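Local coordinates for putative lipid-transfer protein DIR1 (PDB 2RKN), which binds two lysophospholipid molecules and is a putative lipid transfer protein needed for long-distance signalling in plant systemic acquired resistance, at residues A18-P24 / G56-A62. Sequence-based numbering, arbitrary orientation.
Sequences AVSKENP and GVDPELA. With LP3 ((7R)-4,7-dihydroxy-N,N,N-trimethyl-10-oxo-3,5,9-trioxa-4-phosphaheptacosan-1-aminium 4-oxide), chain F; LP3 ((7R)-4,7-dihydroxy-N,N,N-trimethyl-10-oxo-3,5,9-trioxa-4-phosphaheptacosan-1-aminium 4-oxide), chain E.
D58 N donates to V19 O (2.7 Å, almost straight) and K21 N to G56 O (2.9 Å), flanking S20 and V57 as the non-hydrogen-bonded pair of a single antiparallel bridge. In this all-helical, disulfide-braced lipid transfer fold, the bridge ties the loop between helices 9-15 and 29-35 to the turn entering helix 59-68. G56 ends helix 50-55 in a Schellman motif, and its carbonyl is gripped twice: a water that donates to G56 O (2.9 Å) also accepts from E22 N. S20 OG turns back to K16 O.

The apolar layer faces the lipid tunnel. V19 and V57 lie side by side, CG2 of V19 3.7 Å from CG1 of V57, while V19 CG1 rests on A62 CA. V19 CG2 also reaches C19 of one lysophospholipid tail (3.9 Å), and A62 CB meets C21 of the other, so V19 and A62 wall the tunnel.

On the exposed side, K21 crosses D58 at about a right angle. D58 N-caps helix 59-68: with CG anti to its N (chi1 -175°), OD2 of D58 accepts from L61 N at 2.9 Å, on the anti side and 27° out of the carboxylate plane.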
# COMPACT_ATOMS: atom_id res chain seq x y z
N ALA A 18 -2.02 7.06 3.15
CA ALA A 18 -1.48 6.34 4.32
C ALA A 18 -0.05 5.86 4.09
O ALA A 18 0.60 5.44 5.09
CB ALA A 18 -2.41 5.13 4.63
N VAL A 19 0.50 6.05 2.88
CA VAL A 19 1.88 5.68 2.65
C VAL A 19 2.74 6.84 2.16
O VAL A 19 3.86 6.61 1.68
CB VAL A 19 1.98 4.43 1.73
CG1 VAL A 19 1.24 3.27 2.40
CG2 VAL A 19 1.39 4.71 0.30
N SER A 20 2.19 8.06 2.23
CA SER A 20 2.87 9.19 1.64
C SER A 20 4.03 9.59 2.53
O SER A 20 3.87 9.58 3.76
CB SER A 20 1.94 10.35 1.46
OG SER A 20 0.99 10.14 0.39
N LYS A 21 5.17 9.95 1.92
CA LYS A 21 6.32 10.43 2.64
C LYS A 21 5.93 11.67 3.42
O LYS A 21 6.26 11.79 4.60
CB LYS A 21 7.42 10.80 1.65
CG LYS A 21 8.14 9.59 1.12
CD LYS A 21 9.63 9.89 1.03
CE LYS A 21 10.42 8.61 0.84
NZ LYS A 21 10.36 8.22 -0.59
N GLU A 22 5.22 12.55 2.74
CA GLU A 22 4.89 13.87 3.31
C GLU A 22 3.48 13.80 3.88
O GLU A 22 2.52 13.43 3.18
CB GLU A 22 5.08 15.04 2.29
CG GLU A 22 4.58 16.40 2.80
CD GLU A 22 5.04 17.63 2.01
OE1 GLU A 22 5.07 17.56 0.77
OE2 GLU A 22 5.33 18.69 2.63
N ASN A 23 3.37 14.15 5.18
CA ASN A 23 2.07 14.28 5.81
C ASN A 23 1.15 13.04 5.57
O ASN A 23 -0.02 13.21 5.18
CB ASN A 23 1.30 15.54 5.44
CG ASN A 23 2.16 16.82 5.61
OD1 ASN A 23 3.09 16.84 6.39
ND2 ASN A 23 1.81 17.86 4.85
N PRO A 24 1.66 11.87 5.96
CA PRO A 24 0.79 10.68 5.85
C PRO A 24 -0.35 10.77 6.81
O PRO A 24 -0.29 11.58 7.77
CB PRO A 24 1.73 9.55 6.22
CG PRO A 24 2.74 10.21 7.20
CD PRO A 24 2.98 11.52 6.51
N GLY A 56 5.38 9.77 -4.47
CA GLY A 56 5.74 10.20 -3.09
C GLY A 56 5.41 9.14 -2.05
O GLY A 56 5.09 9.45 -0.90
N VAL A 57 5.59 7.88 -2.42
CA VAL A 57 5.38 6.76 -1.47
C VAL A 57 6.58 6.41 -0.59
O VAL A 57 7.70 6.26 -1.11
CB VAL A 57 5.02 5.49 -2.28
CG1 VAL A 57 4.75 4.35 -1.28
CG2 VAL A 57 3.81 5.81 -3.06
N ASP A 58 6.35 6.24 0.73
CA ASP A 58 7.40 5.89 1.61
C ASP A 58 7.49 4.39 1.72
O ASP A 58 6.52 3.78 2.11
CB ASP A 58 7.16 6.47 3.00
CG ASP A 58 8.30 6.21 3.87
OD1 ASP A 58 9.37 6.75 3.53
OD2 ASP A 58 8.18 5.50 4.90
N PRO A 59 8.61 3.78 1.30
CA PRO A 59 8.59 2.31 1.37
C PRO A 59 8.43 1.74 2.82
O PRO A 59 7.73 0.73 2.98
CB PRO A 59 9.94 1.89 0.74
CG PRO A 59 10.77 3.05 0.78
CD PRO A 59 9.88 4.28 0.76
N GLU A 60 8.93 2.44 3.82
CA GLU A 60 8.79 1.98 5.21
C GLU A 60 7.33 2.00 5.66
O GLU A 60 6.83 1.03 6.26
CB GLU A 60 9.69 2.77 6.13
CG GLU A 60 11.11 2.22 6.14
CD GLU A 60 12.02 3.02 7.05
OE1 GLU A 60 12.74 2.42 7.89
OE2 GLU A 60 11.99 4.27 6.94
N LEU A 61 6.63 3.10 5.40
CA LEU A 61 5.21 3.17 5.76
C LEU A 61 4.42 2.16 4.99
O LEU A 61 3.44 1.61 5.51
CB LEU A 61 4.59 4.53 5.47
CG LEU A 61 4.94 5.75 6.30
CD1 LEU A 61 4.36 6.91 5.49
CD2 LEU A 61 4.35 5.73 7.72
N ALA A 62 4.79 1.93 3.72
CA ALA A 62 4.05 0.98 2.90
C ALA A 62 4.19 -0.40 3.54
O ALA A 62 3.19 -1.11 3.74
CB ALA A 62 4.57 1.00 1.47
C1 LP3 F . -1.65 6.17 -15.50
C2 LP3 F . -0.92 6.04 -14.21
C3 LP3 F . -1.11 4.67 -13.63
C4 LP3 F . -4.95 4.32 -16.39
C11 LP3 F . -0.13 3.36 -12.14
C12 LP3 F . 0.88 3.47 -11.04
C13 LP3 F . 0.75 2.35 -10.01
C14 LP3 F . 1.58 2.73 -8.79
C15 LP3 F . 2.13 1.47 -8.15
C16 LP3 F . 2.79 1.68 -6.81
C17 LP3 F . 2.73 0.38 -6.00
C18 LP3 F . 3.71 0.43 -4.83
C19 LP3 F . 3.42 -0.51 -3.66
C20 LP3 F . 4.83 -0.90 -3.21
C21 LP3 F . 5.04 -1.09 -1.73
C22 LP3 F . 6.52 -1.20 -1.40
C23 LP3 F . 6.88 -1.77 -0.00
C24 LP3 F . 8.38 -1.61 0.29
C25 LP3 F . 8.82 -2.04 1.70
C26 LP3 F . 10.21 -1.55 2.14
C27 LP3 F . 10.45 -1.43 3.66
C28 LP3 F . 11.62 -0.55 4.11
O2 LP3 F . 0.35 6.41 -14.33
O3 LP3 F . 0.00 4.11 -13.22
O11 LP3 F . -1.04 2.57 -12.03
O1P LP3 F . -4.29 7.63 -17.20
O2P LP3 F . -5.11 6.77 -15.05
O3P LP3 F . -2.68 7.03 -15.40
O4P LP3 F . -3.86 5.19 -16.66
P LP3 F . -3.99 6.62 -16.10
C1 LP3 E . -6.68 9.03 -10.09
C2 LP3 E . -5.69 8.72 -11.15
C3 LP3 E . -4.98 7.46 -10.84
C4 LP3 E . -8.64 13.18 -9.08
C11 LP3 E . -2.96 6.97 -10.08
C12 LP3 E . -2.66 5.59 -9.51
C13 LP3 E . -2.42 5.62 -8.00
C14 LP3 E . -1.00 5.16 -7.64
C15 LP3 E . -0.82 5.56 -6.19
C16 LP3 E . 0.30 4.86 -5.48
C17 LP3 E . -0.22 4.44 -4.11
C18 LP3 E . 0.56 3.27 -3.56
C19 LP3 E . -0.30 2.57 -2.52
C20 LP3 E . 0.37 1.35 -1.97
C21 LP3 E . -0.82 0.59 -1.46
C22 LP3 E . -0.48 -0.33 -0.31
C23 LP3 E . 0.91 -0.90 -0.29
C24 LP3 E . 0.86 -2.00 0.74
C25 LP3 E . 2.21 -2.64 0.84
C26 LP3 E . 1.96 -4.08 1.19
C27 LP3 E . 3.19 -4.71 1.76
C28 LP3 E . 4.21 -5.01 0.67
O2 LP3 E . -6.33 8.58 -12.31
O3 LP3 E . -4.11 7.58 -9.86
O11 LP3 E . -2.11 7.52 -10.74
O1P LP3 E . -8.26 10.63 -7.85
O2P LP3 E . -9.29 9.66 -9.90
O3P LP3 E . -6.86 10.34 -9.89
O4P LP3 E . -8.64 12.07 -9.97
P LP3 E . -8.27 10.68 -9.38
O HOH W 1 4.67 12.24 -0.22